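Long-range contacts in CalS13 (Micromonospora echinospora, PDB 4ZAS), which probably acts as a pyridoxal phosphate-dependent sugar aminotransferase of the DegT/DnrJ/EryC1 family, and binds dTDP-4-keto-6-deoxyglucose: residues D145-K150 and N171-V176; L140-D145 and I158-W163; E62-V67 and V76-C81. One frame throughout, in Å; residues are numbered along the deposited sequence.

Interaction 1 (D145-K150 and N171-V176)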
ATOM      1  N   ASP A 145     -30.301 -11.596  -8.354  1.00 52.53           N
ATOM      2  CA  ASP A 145     -31.516 -11.107  -8.983  1.00 51.02           C
ATOM      3  C   ASP A 145     -31.655  -9.619  -8.713  1.00 55.32           C
ATOM      4  O   ASP A 145     -32.127  -8.876  -9.572  1.00 68.99           O
ATOM      5  CB  ASP A 145     -32.741 -11.862  -8.473  1.00 59.19           C
ATOM      6  CG  ASP A 145     -32.763 -13.310  -8.918  1.00 63.39           C
ATOM      7  OD1 ASP A 145     -32.541 -13.581 -10.125  1.00 62.31           O
ATOM      8  OD2 ASP A 145     -32.968 -14.177  -8.044  1.00 62.64           O
ATOM      9  N   ASP A 146     -31.253  -9.179  -7.522  1.00 50.26           N
ATOM     10  CA  ASP A 146     -31.224  -7.747  -7.241  1.00 52.62           C
ATOM     11  C   ASP A 146     -30.182  -7.051  -8.115  1.00 45.21           C
ATOM     12  O   ASP A 146     -30.383  -5.920  -8.558  1.00 40.54           O
ATOM     13  CB  ASP A 146     -30.922  -7.458  -5.778  1.00 51.91           C
ATOM     14  CG  ASP A 146     -31.131  -5.989  -5.426  1.00 52.91           C
ATOM     15  OD1 ASP A 146     -32.152  -5.398  -5.856  1.00 53.24           O
ATOM     16  OD2 ASP A 146     -30.246  -5.417  -4.760  1.00 51.67           O
ATOM     17  N   LEU A 147     -29.063  -7.737  -8.334  1.00 44.35           N
ATOM     18  CA  LEU A 147     -28.012  -7.257  -9.217  1.00 40.56           C
ATOM     19  C   LEU A 147     -28.545  -7.024 -10.618  1.00 51.46           C
ATOM     20  O   LEU A 147     -28.309  -5.976 -11.221  1.00 56.52           O
ATOM     21  CB  LEU A 147     -26.857  -8.249  -9.270  1.00 40.13           C
ATOM     22  CG  LEU A 147     -25.767  -7.890 -10.284  1.00 44.20           C
ATOM     23  CD1 LEU A 147     -25.042  -6.617  -9.871  1.00 45.61           C
ATOM     24  CD2 LEU A 147     -24.790  -9.041 -10.447  1.00 37.54           C
ATOM     25  N   ALA A 148     -29.269  -8.012 -11.128  1.00 47.56           N
ATOM     26  CA  ALA A 148     -29.819  -7.939 -12.473  1.00 49.07           C
ATOM     27  C   ALA A 148     -30.656  -6.676 -12.696  1.00 54.17           C
ATOM     28  O   ALA A 148     -30.601  -6.067 -13.765  1.00 51.48           O
ATOM     29  CB  ALA A 148     -30.656  -9.171 -12.749  1.00 38.75           C
ATOM     30  N   ALA A 149     -31.425  -6.291 -11.682  1.00 56.75           N
ATOM     31  CA  ALA A 149     -32.317  -5.136 -11.769  1.00 55.28           C
ATOM     32  C   ALA A 149     -31.540  -3.800 -11.732  1.00 55.58           C
ATOM     33  O   ALA A 149     -31.998  -2.783 -12.251  1.00 54.33           O
ATOM     34  CB  ALA A 149     -33.382  -5.199 -10.652  1.00 41.97           C
ATOM     35  N   LYS A 150     -30.384  -3.789 -11.083  1.00 54.02           N
ATOM     36  CA  LYS A 150     -29.679  -2.534 -10.844  1.00 48.86           C
ATOM     37  C   LYS A 150     -28.581  -2.255 -11.869  1.00 57.33           C
ATOM     38  O   LYS A 150     -27.999  -1.170 -11.881  1.00 67.31           O
ATOM     39  CB  LYS A 150     -29.100  -2.541  -9.422  1.00 47.25           C
ATOM     40  CG  LYS A 150     -30.184  -2.480  -8.356  1.00 44.92           C
ATOM     41  CD  LYS A 150     -29.630  -2.520  -6.951  1.00 42.19           C
ATOM     42  CE  LYS A 150     -30.735  -2.263  -5.945  1.00 39.06           C
ATOM     43  NZ  LYS A 150     -30.263  -2.572  -4.593  1.00 42.06           N
ATOM     44  N   ASN A 171     -21.635 -18.866 -12.523  1.00 38.45           N
ATOM     45  CA  ASN A 171     -22.380 -19.171 -13.740  1.00 37.69           C
ATOM     46  C   ASN A 171     -23.592 -18.243 -13.886  1.00 43.44           C
ATOM     47  O   ASN A 171     -23.871 -17.698 -14.956  1.00 42.55           O
ATOM     48  CB  ASN A 171     -22.866 -20.615 -13.685  1.00 44.80           C
ATOM     49  CG  ASN A 171     -21.812 -21.592 -14.094  1.00 52.20           C
ATOM     50  OD1 ASN A 171     -20.641 -21.233 -14.234  1.00 59.08           O
ATOM     51  ND2 ASN A 171     -22.198 -22.857 -14.217  1.00 51.51           N
ATOM     52  N   ARG A 172     -24.304 -18.064 -12.786  1.00 45.31           N
ATOM     53  CA  ARG A 172     -25.462 -17.201 -12.765  1.00 47.63           C
ATOM     54  C   ARG A 172     -25.036 -15.748 -12.924  1.00 45.19           C
ATOM     55  O   ARG A 172     -25.642 -15.000 -13.681  1.00 51.85           O
ATOM     56  CB  ARG A 172     -26.234 -17.409 -11.453  1.00 54.66           C
ATOM     57  CG  ARG A 172     -27.478 -16.573 -11.294  1.00 53.11           C
ATOM     58  CD  ARG A 172     -28.489 -16.882 -12.384  1.00 52.72           C
ATOM     59  NE  ARG A 172     -29.641 -16.005 -12.241  1.00 58.68           N
ATOM     60  CZ  ARG A 172     -30.519 -15.750 -13.200  1.00 60.34           C
ATOM     61  NH1 ARG A 172     -30.400 -16.312 -14.403  1.00 52.29           N
ATOM     62  NH2 ARG A 172     -31.521 -14.920 -12.946  1.00 68.57           N
ATOM     63  N   LEU A 173     -23.979 -15.365 -12.210  1.00 41.58           N
ATOM     64  CA  LEU A 173     -23.458 -14.008 -12.257  1.00 42.63           C
ATOM     65  C   LEU A 173     -23.146 -13.625 -13.688  1.00 48.00           C
ATOM     66  O   LEU A 173     -23.509 -12.537 -14.140  1.00 50.59           O
ATOM     67  CB  LEU A 173     -22.208 -13.875 -11.388  1.00 43.85           C
ATOM     68  CG  LEU A 173     -21.439 -12.555 -11.509  1.00 42.71           C
ATOM     69  CD1 LEU A 173     -22.259 -11.404 -10.956  1.00 36.64           C
ATOM     70  CD2 LEU A 173     -20.109 -12.669 -10.801  1.00 40.22           C
ATOM     71  N   ARG A 174     -22.518 -14.554 -14.406  1.00 43.16           N
ATOM     72  CA  ARG A 174     -22.143 -14.335 -15.796  1.00 45.62           C
ATOM     73  C   ARG A 174     -23.380 -14.213 -16.666  1.00 47.03           C
ATOM     74  O   ARG A 174     -23.472 -13.303 -17.482  1.00 53.84           O
ATOM     75  CB  ARG A 174     -21.244 -15.470 -16.302  1.00 50.84           C
ATOM     76  CG  ARG A 174     -20.718 -15.275 -17.719  1.00 44.69           C
ATOM     77  CD  ARG A 174     -19.482 -16.119 -18.017  1.00 44.11           C
ATOM     78  NE  ARG A 174     -18.582 -15.350 -18.857  1.00 50.52           N
ATOM     79  CZ  ARG A 174     -17.485 -14.733 -18.451  1.00 55.96           C
ATOM     80  NH1 ARG A 174     -17.069 -14.849 -17.201  1.00 51.89           N
ATOM     81  NH2 ARG A 174     -16.767 -14.040 -19.326  1.00 70.33           N
ATOM     82  N   ALA A 175     -24.350 -15.097 -16.469  1.00 43.57           N
ATOM     83  CA  ALA A 175     -25.577 -15.034 -17.257  1.00 44.04           C
ATOM     84  C   ALA A 175     -26.344 -13.745 -16.991  1.00 48.63           C
ATOM     85  O   ALA A 175     -26.886 -13.130 -17.900  1.00 55.84           O
ATOM     86  CB  ALA A 175     -26.460 -16.224 -16.954  1.00 38.03           C
ATOM     87  N   VAL A 176     -26.381 -13.340 -15.732  1.00 45.84           N
ATOM     88  CA  VAL A 176     -27.100 -12.143 -15.346  1.00 40.47           C
ATOM     89  C   VAL A 176     -26.393 -10.922 -15.931  1.00 42.79           C
ATOM     90  O   VAL A 176     -27.036 -10.039 -16.496  1.00 45.38           O
ATOM     91  CB  VAL A 176     -27.260 -12.082 -13.825  1.00 35.86           C
ATOM     92  CG1 VAL A 176     -27.569 -10.687 -13.366  1.00 41.22           C
ATOM     93  CG2 VAL A 176     -28.346 -13.031 -13.407  1.00 36.91           C
TER
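Leu147, Ala148 and Asp145 meet Leu173, Val176 and Arg172 where two helices pack side by side on one face of the large-domain sheet of a fold type I aminotransferase. The helices belong to successive beta-alpha-beta crossovers, before and after strand 155-161, and the axes of the two segments run almost parallel, 18° apart at 10.0 Å. The tight part begins on the sheet side. There Leu147 CD2 meets Leu173 CD1 at 3.5 Å, and both leucines continue inward onto strand 155-161, Leu147 against Ile158 and Leu173 against Val160. Between this pair and the charged rim, Val176 meets Ala148: with chi1 at 161°, Val176 CG1 lies opposite the backbone N and rests 3.5 Å from Ala148 CB and 3.7 Å from its CA.

The outer side is solvent-facing and held by charge. Arg172 bends at its second torsion and folds its guanidinium over its own helix, with Val176 CG2 above the centre of one face. The opposing carboxylate is turned 64° from the guanidinium, so the two groups share a single contact instead of pairing flat: Arg172 NH2 gives a long but fairly straight hydrogen bond, 3.3 Å, to Asp145 OD1, which lies in the guanidinium plane.

Interaction 2 (L140-D145 and I158-W163)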
ATOM      1  N   LEU A 140     -25.237 -15.261   2.341  1.00 46.63           N
ATOM      2  CA  LEU A 140     -24.578 -14.054   2.807  1.00 42.26           C
ATOM      3  C   LEU A 140     -23.830 -13.368   1.658  1.00 53.22           C
ATOM      4  O   LEU A 140     -23.134 -12.372   1.876  1.00 57.22           O
ATOM      5  CB  LEU A 140     -23.628 -14.367   3.967  1.00 40.72           C
ATOM      6  CG  LEU A 140     -24.242 -15.055   5.190  1.00 41.30           C
ATOM      7  CD1 LEU A 140     -23.173 -15.357   6.216  1.00 37.11           C
ATOM      8  CD2 LEU A 140     -25.375 -14.244   5.829  1.00 41.79           C
ATOM      9  N   ASN A 141     -24.007 -13.872   0.432  1.00 46.64           N
ATOM     10  CA  ASN A 141     -23.420 -13.234  -0.748  1.00 43.08           C
ATOM     11  C   ASN A 141     -24.446 -12.387  -1.509  1.00 42.96           C
ATOM     12  O   ASN A 141     -25.605 -12.328  -1.133  1.00 50.04           O
ATOM     13  CB  ASN A 141     -22.791 -14.280  -1.683  1.00 42.71           C
ATOM     14  CG  ASN A 141     -21.529 -14.898  -1.102  1.00 41.76           C
ATOM     15  OD1 ASN A 141     -20.853 -14.280  -0.286  1.00 45.61           O
ATOM     16  ND2 ASN A 141     -21.200 -16.112  -1.532  1.00 40.26           N
ATOM     17  N   MET A 142     -24.010 -11.742  -2.588  1.00 44.26           N
ATOM     18  CA  MET A 142     -24.853 -10.811  -3.342  1.00 39.75           C
ATOM     19  C   MET A 142     -26.086 -11.489  -3.917  1.00 42.75           C
ATOM     20  O   MET A 142     -26.002 -12.581  -4.463  1.00 33.28           O
ATOM     21  CB  MET A 142     -24.061 -10.170  -4.482  1.00 32.46           C
ATOM     22  CG  MET A 142     -24.837  -9.148  -5.279  1.00 40.40           C
ATOM     23  SD  MET A 142     -23.902  -8.481  -6.666  1.00 52.54           S
ATOM     24  CE  MET A 142     -22.630  -7.527  -5.827  1.00 44.38           C
ATOM     25  N   ASP A 143     -27.224 -10.811  -3.805  1.00 46.06           N
ATOM     26  CA  ASP A 143     -28.453 -11.238  -4.449  1.00 47.20           C
ATOM     27  C   ASP A 143     -28.331 -10.991  -5.937  1.00 44.02           C
ATOM     28  O   ASP A 143     -28.386  -9.851  -6.390  1.00 47.17           O
ATOM     29  CB  ASP A 143     -29.643 -10.477  -3.870  1.00 58.84           C
ATOM     30  CG  ASP A 143     -30.973 -11.007  -4.351  1.00 64.34           C
ATOM     31  OD1 ASP A 143     -31.064 -11.470  -5.506  1.00 62.36           O
ATOM     32  OD2 ASP A 143     -31.942 -10.937  -3.567  1.00 75.60           O
ATOM     33  N   LEU A 144     -28.160 -12.055  -6.703  1.00 48.03           N
ATOM     34  CA  LEU A 144     -27.901 -11.899  -8.131  1.00 49.17           C
ATOM     35  C   LEU A 144     -29.115 -11.428  -8.930  1.00 51.60           C
ATOM     36  O   LEU A 144     -28.971 -10.889 -10.036  1.00 52.06           O
ATOM     37  CB  LEU A 144     -27.384 -13.209  -8.695  1.00 44.59           C
ATOM     38  CG  LEU A 144     -26.046 -13.551  -8.060  1.00 40.78           C
ATOM     39  CD1 LEU A 144     -25.454 -14.712  -8.781  1.00 39.31           C
ATOM     40  CD2 LEU A 144     -25.132 -12.338  -8.137  1.00 44.22           C
ATOM     41  N   ASP A 145     -30.301 -11.596  -8.354  1.00 52.53           N
ATOM     42  CA  ASP A 145     -31.516 -11.107  -8.983  1.00 51.02           C
ATOM     43  C   ASP A 145     -31.655  -9.619  -8.713  1.00 55.32           C
ATOM     44  O   ASP A 145     -32.127  -8.876  -9.572  1.00 68.99           O
ATOM     45  CB  ASP A 145     -32.741 -11.862  -8.473  1.00 59.19           C
ATOM     46  CG  ASP A 145     -32.763 -13.310  -8.918  1.00 63.39           C
ATOM     47  OD1 ASP A 145     -32.541 -13.581 -10.125  1.00 62.31           O
ATOM     48  OD2 ASP A 145     -32.968 -14.177  -8.044  1.00 62.64           O
ATOM     49  N   ILE A 158     -18.732  -4.484 -11.402  1.00 42.52           N
ATOM     50  CA  ILE A 158     -19.507  -5.237 -10.424  1.00 35.19           C
ATOM     51  C   ILE A 158     -18.554  -5.976  -9.508  1.00 33.81           C
ATOM     52  O   ILE A 158     -17.651  -6.683  -9.984  1.00 35.93           O
ATOM     53  CB  ILE A 158     -20.469  -6.228 -11.123  1.00 38.56           C
ATOM     54  CG1 ILE A 158     -21.496  -5.482 -11.967  1.00 38.56           C
ATOM     55  CG2 ILE A 158     -21.166  -7.121 -10.112  1.00 39.23           C
ATOM     56  CD1 ILE A 158     -22.144  -6.350 -13.046  1.00 43.39           C
ATOM     57  N   VAL A 159     -18.721  -5.803  -8.202  1.00 30.81           N
ATOM     58  CA  VAL A 159     -17.877  -6.527  -7.242  1.00 36.14           C
ATOM     59  C   VAL A 159     -18.690  -7.532  -6.413  1.00 42.29           C
ATOM     60  O   VAL A 159     -19.582  -7.137  -5.664  1.00 49.08           O
ATOM     61  CB  VAL A 159     -17.140  -5.559  -6.277  1.00 38.81           C
ATOM     62  CG1 VAL A 159     -16.306  -6.352  -5.287  1.00 35.77           C
ATOM     63  CG2 VAL A 159     -16.252  -4.586  -7.032  1.00 44.87           C
ATOM     64  N   VAL A 160     -18.362  -8.817  -6.525  1.00 38.88           N
ATOM     65  CA  VAL A 160     -18.948  -9.842  -5.662  1.00 38.60           C
ATOM     66  C   VAL A 160     -17.911 -10.361  -4.654  1.00 42.17           C
ATOM     67  O   VAL A 160     -16.722 -10.511  -4.968  1.00 44.59           O
ATOM     68  CB  VAL A 160     -19.502 -11.034  -6.465  1.00 37.87           C
ATOM     69  CG1 VAL A 160     -20.588 -10.588  -7.450  1.00 40.83           C
ATOM     70  CG2 VAL A 160     -18.362 -11.739  -7.173  1.00 30.96           C
ATOM     71  N   VAL A 161     -18.368 -10.628  -3.437  1.00 36.90           N
ATOM     72  CA  VAL A 161     -17.521 -11.209  -2.411  1.00 29.80           C
ATOM     73  C   VAL A 161     -17.914 -12.644  -2.123  1.00 38.50           C
ATOM     74  O   VAL A 161     -19.094 -12.943  -1.883  1.00 44.53           O
ATOM     75  CB  VAL A 161     -17.588 -10.398  -1.126  1.00 40.72           C
ATOM     76  CG1 VAL A 161     -16.794 -11.112  -0.032  1.00 31.32           C
ATOM     77  CG2 VAL A 161     -17.111  -8.959  -1.361  1.00 42.89           C
ATOM     78  N   HIS A 162     -16.935 -13.542  -2.164  1.00 41.72           N
ATOM     79  CA  HIS A 162     -17.148 -14.915  -1.708  1.00 26.65           C
ATOM     80  C   HIS A 162     -17.024 -14.942  -0.194  1.00 34.16           C
ATOM     81  O   HIS A 162     -16.010 -15.386   0.339  1.00 35.64           O
ATOM     82  CB  HIS A 162     -16.114 -15.859  -2.308  1.00 26.45           C
ATOM     83  CG  HIS A 162     -16.037 -15.821  -3.802  1.00 37.49           C
ATOM     84  ND1 HIS A 162     -17.016 -16.353  -4.616  1.00 41.83           N
ATOM     85  CD2 HIS A 162     -15.086 -15.326  -4.632  1.00 41.39           C
ATOM     86  CE1 HIS A 162     -16.670 -16.191  -5.882  1.00 41.19           C
ATOM     87  NE2 HIS A 162     -15.504 -15.572  -5.919  1.00 44.30           N
ATOM     88  N   TRP A 163     -18.054 -14.490   0.503  1.00 35.69           N
ATOM     89  CA  TRP A 163     -17.978 -14.381   1.953  1.00 38.66           C
ATOM     90  C   TRP A 163     -17.625 -15.724   2.605  1.00 44.94           C
ATOM     91  O   TRP A 163     -18.182 -16.766   2.251  1.00 50.62           O
ATOM     92  CB  TRP A 163     -19.286 -13.827   2.522  1.00 30.71           C
ATOM     93  CG  TRP A 163     -19.175 -13.436   3.958  1.00 39.25           C
ATOM     94  CD1 TRP A 163     -19.845 -13.989   5.017  1.00 43.24           C
ATOM     95  CD2 TRP A 163     -18.317 -12.425   4.510  1.00 43.11           C
ATOM     96  NE1 TRP A 163     -19.467 -13.371   6.189  1.00 45.97           N
ATOM     97  CE2 TRP A 163     -18.529 -12.409   5.902  1.00 47.29           C
ATOM     98  CE3 TRP A 163     -17.390 -11.530   3.958  1.00 49.44           C
ATOM     99  CZ2 TRP A 163     -17.851 -11.529   6.752  1.00 45.18           C
ATOM    100  CZ3 TRP A 163     -16.716 -10.657   4.809  1.00 50.07           C
ATOM    101  CH2 TRP A 163     -16.954 -10.666   6.186  1.00 45.85           C
TER
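Asn141 reaches across to the end of strand 155-161 and meets the turn that leads from Val161 to Trp163. CB starts the approach, 3.9 Å from Val161 O. With CG anti to the carbonyl carbon (chi1 -70°), the amide is carried on toward that turn, and CG comes 3.2 Å from Val161 O. At the tip, OD1 accepts from Trp163 N at 2.9 Å, with an N-H...O angle of 153° and the donor tilted 17° from the amide plane. OD1 also lies 2.7 Å from Val161 O, a doubtful approach of two acceptors and not a bond. The same N-H makes a weak bond back to Val161 O, closing an inverse gamma turn centred on His162. ND2 is hydrogen-bonded to Tyr166 O, which with the OD1 bond would tend to set the amide's orientation.

The residues before and after it pack apolar groups: Leu140 CD1 touches the indole edge at Trp163 CD1, 3.8 Å away, and Met142 SD lies 4.0 Å from Val160 CG1. The side chain of Trp163, whose NE1 bonds His381, is about 5 Å from the bound sugar nucleotide, consistent with the C-terminal strand ends where fold type I aminotransferases place their active site.

Interaction 3 (E62-V67 and V76-C81)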
ATOM      1  N   GLU A  62       8.904 -16.103  -8.158  1.00 47.05           N
ATOM      2  CA  GLU A  62       8.824 -17.545  -7.895  1.00 47.53           C
ATOM      3  C   GLU A  62       7.514 -17.871  -7.181  1.00 50.17           C
ATOM      4  O   GLU A  62       6.892 -18.897  -7.443  1.00 56.58           O
ATOM      5  CB  GLU A  62      10.002 -18.040  -7.047  1.00 43.76           C
ATOM      6  CG  GLU A  62       9.912 -19.529  -6.758  1.00 51.22           C
ATOM      7  CD  GLU A  62      10.978 -20.060  -5.804  1.00 60.35           C
ATOM      8  OE1 GLU A  62      11.903 -19.317  -5.425  1.00 50.91           O
ATOM      9  OE2 GLU A  62      10.880 -21.250  -5.432  1.00 74.33           O
ATOM     10  N   TYR A  63       7.130 -17.007  -6.251  1.00 45.34           N
ATOM     11  CA  TYR A  63       5.863 -17.123  -5.553  1.00 44.16           C
ATOM     12  C   TYR A  63       4.657 -16.966  -6.500  1.00 45.68           C
ATOM     13  O   TYR A  63       3.758 -17.806  -6.516  1.00 44.36           O
ATOM     14  CB  TYR A  63       5.832 -16.096  -4.420  1.00 38.72           C
ATOM     15  CG  TYR A  63       4.480 -15.822  -3.801  1.00 37.88           C
ATOM     16  CD1 TYR A  63       3.815 -16.791  -3.044  1.00 28.30           C
ATOM     17  CD2 TYR A  63       3.903 -14.557  -3.901  1.00 32.01           C
ATOM     18  CE1 TYR A  63       2.600 -16.520  -2.443  1.00 27.43           C
ATOM     19  CE2 TYR A  63       2.676 -14.284  -3.307  1.00 33.43           C
ATOM     20  CZ  TYR A  63       2.035 -15.269  -2.574  1.00 34.40           C
ATOM     21  OH  TYR A  63       0.813 -14.988  -1.994  1.00 30.48           O
ATOM     22  N   GLU A  64       4.654 -15.911  -7.307  1.00 48.40           N
ATOM     23  CA  GLU A  64       3.567 -15.676  -8.265  1.00 50.24           C
ATOM     24  C   GLU A  64       3.360 -16.877  -9.193  1.00 47.91           C
ATOM     25  O   GLU A  64       2.230 -17.218  -9.540  1.00 48.72           O
ATOM     26  CB  GLU A  64       3.833 -14.417  -9.097  1.00 53.02           C
ATOM     27  CG  GLU A  64       3.742 -13.097  -8.333  1.00 51.26           C
ATOM     28  CD  GLU A  64       4.161 -11.906  -9.195  1.00 53.39           C
ATOM     29  OE1 GLU A  64       4.818 -12.144 -10.233  1.00 58.73           O
ATOM     30  OE2 GLU A  64       3.849 -10.742  -8.839  1.00 45.83           O
ATOM     31  N   ALA A  65       4.451 -17.499  -9.616  1.00 42.83           N
ATOM     32  CA  ALA A  65       4.354 -18.684 -10.461  1.00 46.03           C
ATOM     33  C   ALA A  65       3.711 -19.853  -9.721  1.00 52.73           C
ATOM     34  O   ALA A  65       2.854 -20.545 -10.270  1.00 58.30           O
ATOM     35  CB  ALA A  65       5.730 -19.086 -10.979  1.00 33.64           C
ATOM     36  N   ALA A  66       4.111 -20.051  -8.466  1.00 49.86           N
ATOM     37  CA  ALA A  66       3.611 -21.162  -7.651  1.00 41.19           C
ATOM     38  C   ALA A  66       2.127 -21.013  -7.392  1.00 44.35           C
ATOM     39  O   ALA A  66       1.379 -21.989  -7.464  1.00 49.69           O
ATOM     40  CB  ALA A  66       4.357 -21.248  -6.351  1.00 39.18           C
ATOM     41  N   VAL A  67       1.708 -19.794  -7.067  1.00 38.38           N
ATOM     42  CA  VAL A  67       0.291 -19.517  -6.905  1.00 39.93           C
ATOM     43  C   VAL A  67      -0.438 -19.822  -8.216  1.00 46.07           C
ATOM     44  O   VAL A  67      -1.488 -20.478  -8.228  1.00 43.04           O
ATOM     45  CB  VAL A  67       0.044 -18.068  -6.467  1.00 34.10           C
ATOM     46  CG1 VAL A  67      -1.419 -17.761  -6.575  1.00 38.50           C
ATOM     47  CG2 VAL A  67       0.499 -17.856  -5.030  1.00 27.55           C
ATOM     48  N   VAL A  76      -0.817 -14.055 -12.556  1.00 41.20           N
ATOM     49  CA  VAL A  76      -0.875 -13.650 -11.164  1.00 35.89           C
ATOM     50  C   VAL A  76       0.014 -12.435 -10.922  1.00 38.95           C
ATOM     51  O   VAL A  76       1.206 -12.443 -11.236  1.00 42.00           O
ATOM     52  CB  VAL A  76      -0.462 -14.810 -10.243  1.00 40.25           C
ATOM     53  CG1 VAL A  76      -0.509 -14.364  -8.769  1.00 37.91           C
ATOM     54  CG2 VAL A  76      -1.371 -16.002 -10.464  1.00 42.50           C
ATOM     55  N   VAL A  77      -0.578 -11.380 -10.387  1.00 36.06           N
ATOM     56  CA  VAL A  77       0.163 -10.189 -10.039  1.00 27.06           C
ATOM     57  C   VAL A  77       0.119  -9.980  -8.535  1.00 29.71           C
ATOM     58  O   VAL A  77      -0.916  -9.581  -8.003  1.00 37.48           O
ATOM     59  CB  VAL A  77      -0.402  -8.958 -10.784  1.00 30.96           C
ATOM     60  CG1 VAL A  77       0.348  -7.688 -10.383  1.00 28.75           C
ATOM     61  CG2 VAL A  77      -0.339  -9.177 -12.285  1.00 32.40           C
ATOM     62  N   SER A  78       1.226 -10.227  -7.838  1.00 33.22           N
ATOM     63  CA  SER A  78       1.261 -10.007  -6.387  1.00 33.09           C
ATOM     64  C   SER A  78       1.156  -8.498  -6.064  1.00 37.78           C
ATOM     65  O   SER A  78       1.507  -7.635  -6.899  1.00 36.04           O
ATOM     66  CB  SER A  78       2.537 -10.603  -5.775  1.00 36.62           C
ATOM     67  OG  SER A  78       3.717  -9.953  -6.267  1.00 38.58           O
ATOM     68  N   VAL A  79       0.609  -8.184  -4.885  1.00 37.57           N
ATOM     69  CA  VAL A  79       0.462  -6.796  -4.423  1.00 30.94           C
ATOM     70  C   VAL A  79       0.681  -6.775  -2.910  1.00 38.43           C
ATOM     71  O   VAL A  79       0.720  -7.827  -2.288  1.00 30.53           O
ATOM     72  CB  VAL A  79      -0.912  -6.195  -4.786  1.00 35.21           C
ATOM     73  CG1 VAL A  79      -0.988  -5.744  -6.263  1.00 28.80           C
ATOM     74  CG2 VAL A  79      -2.034  -7.177  -4.417  1.00 33.36           C
ATOM     75  N   ASN A  80       0.809  -5.586  -2.315  1.00 41.69           N
ATOM     76  CA  ASN A  80       1.239  -5.506  -0.917  1.00 40.98           C
ATOM     77  C   ASN A  80       0.076  -5.686   0.084  1.00 42.47           C
ATOM     78  O   ASN A  80       0.307  -5.664   1.290  1.00 46.54           O
ATOM     79  CB  ASN A  80       2.045  -4.202  -0.631  1.00 29.30           C
ATOM     80  CG  ASN A  80       1.279  -2.914  -0.936  1.00 41.55           C
ATOM     81  OD1 ASN A  80       0.111  -2.921  -1.324  1.00 40.52           O
ATOM     82  ND2 ASN A  80       1.952  -1.784  -0.722  1.00 54.41           N
ATOM     83  N   CYS A  81      -1.150  -5.816  -0.428  1.00 43.65           N
ATOM     84  CA  CYS A  81      -2.330  -6.266   0.342  1.00 40.09           C
ATOM     85  C   CYS A  81      -3.530  -6.473  -0.583  1.00 49.19           C
ATOM     86  O   CYS A  81      -3.520  -6.028  -1.734  1.00 50.02           O
ATOM     87  CB  CYS A  81      -2.717  -5.286   1.459  1.00 31.22           C
ATOM     88  SG  CYS A  81      -3.107  -3.623   0.957  1.00 38.79           S
TER
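An edge strand of the large-domain sheet, 76-79, is covered here by the helix that precedes it, 58-71, with Glu64 and Val67 facing Ser78 and Val76. The axes of the two segments pass 8.0 Å apart, their directions 128° from each other. Glu64 carries the polar half. Its CG is anti to the carbonyl carbon (chi1 -69°) and the chain beyond is extended, which delivers the carboxylate to the strand backbone. One oxygen does the gripping: Glu64 OE2 accepts from Ser78 N at 2.9 Å, N-H...O angle 160°, and from Ser78 OG at 2.7 Å. The two donors arrive from opposite faces of the carboxylate plane, the hydroxyl on the anti side, and Arg247 NH1 adds a salt bridge to the same oxygen. With an alanine here, the N-H and hydroxyl of Ser78 would probably lose their shared acceptor and Arg247 its charged mate.

Nearer the start of the strand, Val67 CG1 meets Val76 CG1 at 4.1 Å, and Val76 CB packs against the helix backbone, 3.7 Å from Glu64 O. Further along, Tyr63 turns its ring edge to Ser78 in a loose contact, CE2 to CB 4.4 Å. Around this core, both valines also rest on Phe231 of the adjoining antiparallel strand 230-233, Tyr63 runs on to Leu282 and Leu285 of helix 275-305, and Arg247 comes from the end of helix 237-247.

Interactions 1 and 2 are neighbours, about 10 Å between centres, and share helix 144-150 with Asp145 common to both; Leu144 links them by packing against Arg172 and Val176, and Leu147 CD1 touches Met142 SD at 3.9 Å. Interaction 3 stands apart, 25 to 30 Å away between centres, yet it and interaction 2 use strands of the same sheet: 76-79 at its edge and 155-161 within it. Chemistry follows place. Interaction 1 is partly buried, apolar inside and ionic at the surface. The other two are buried contacts built round hydrogen bonds, interaction 2 from a neutral amide at a turn, interaction 3 at a carboxylate that Arg247 also meets.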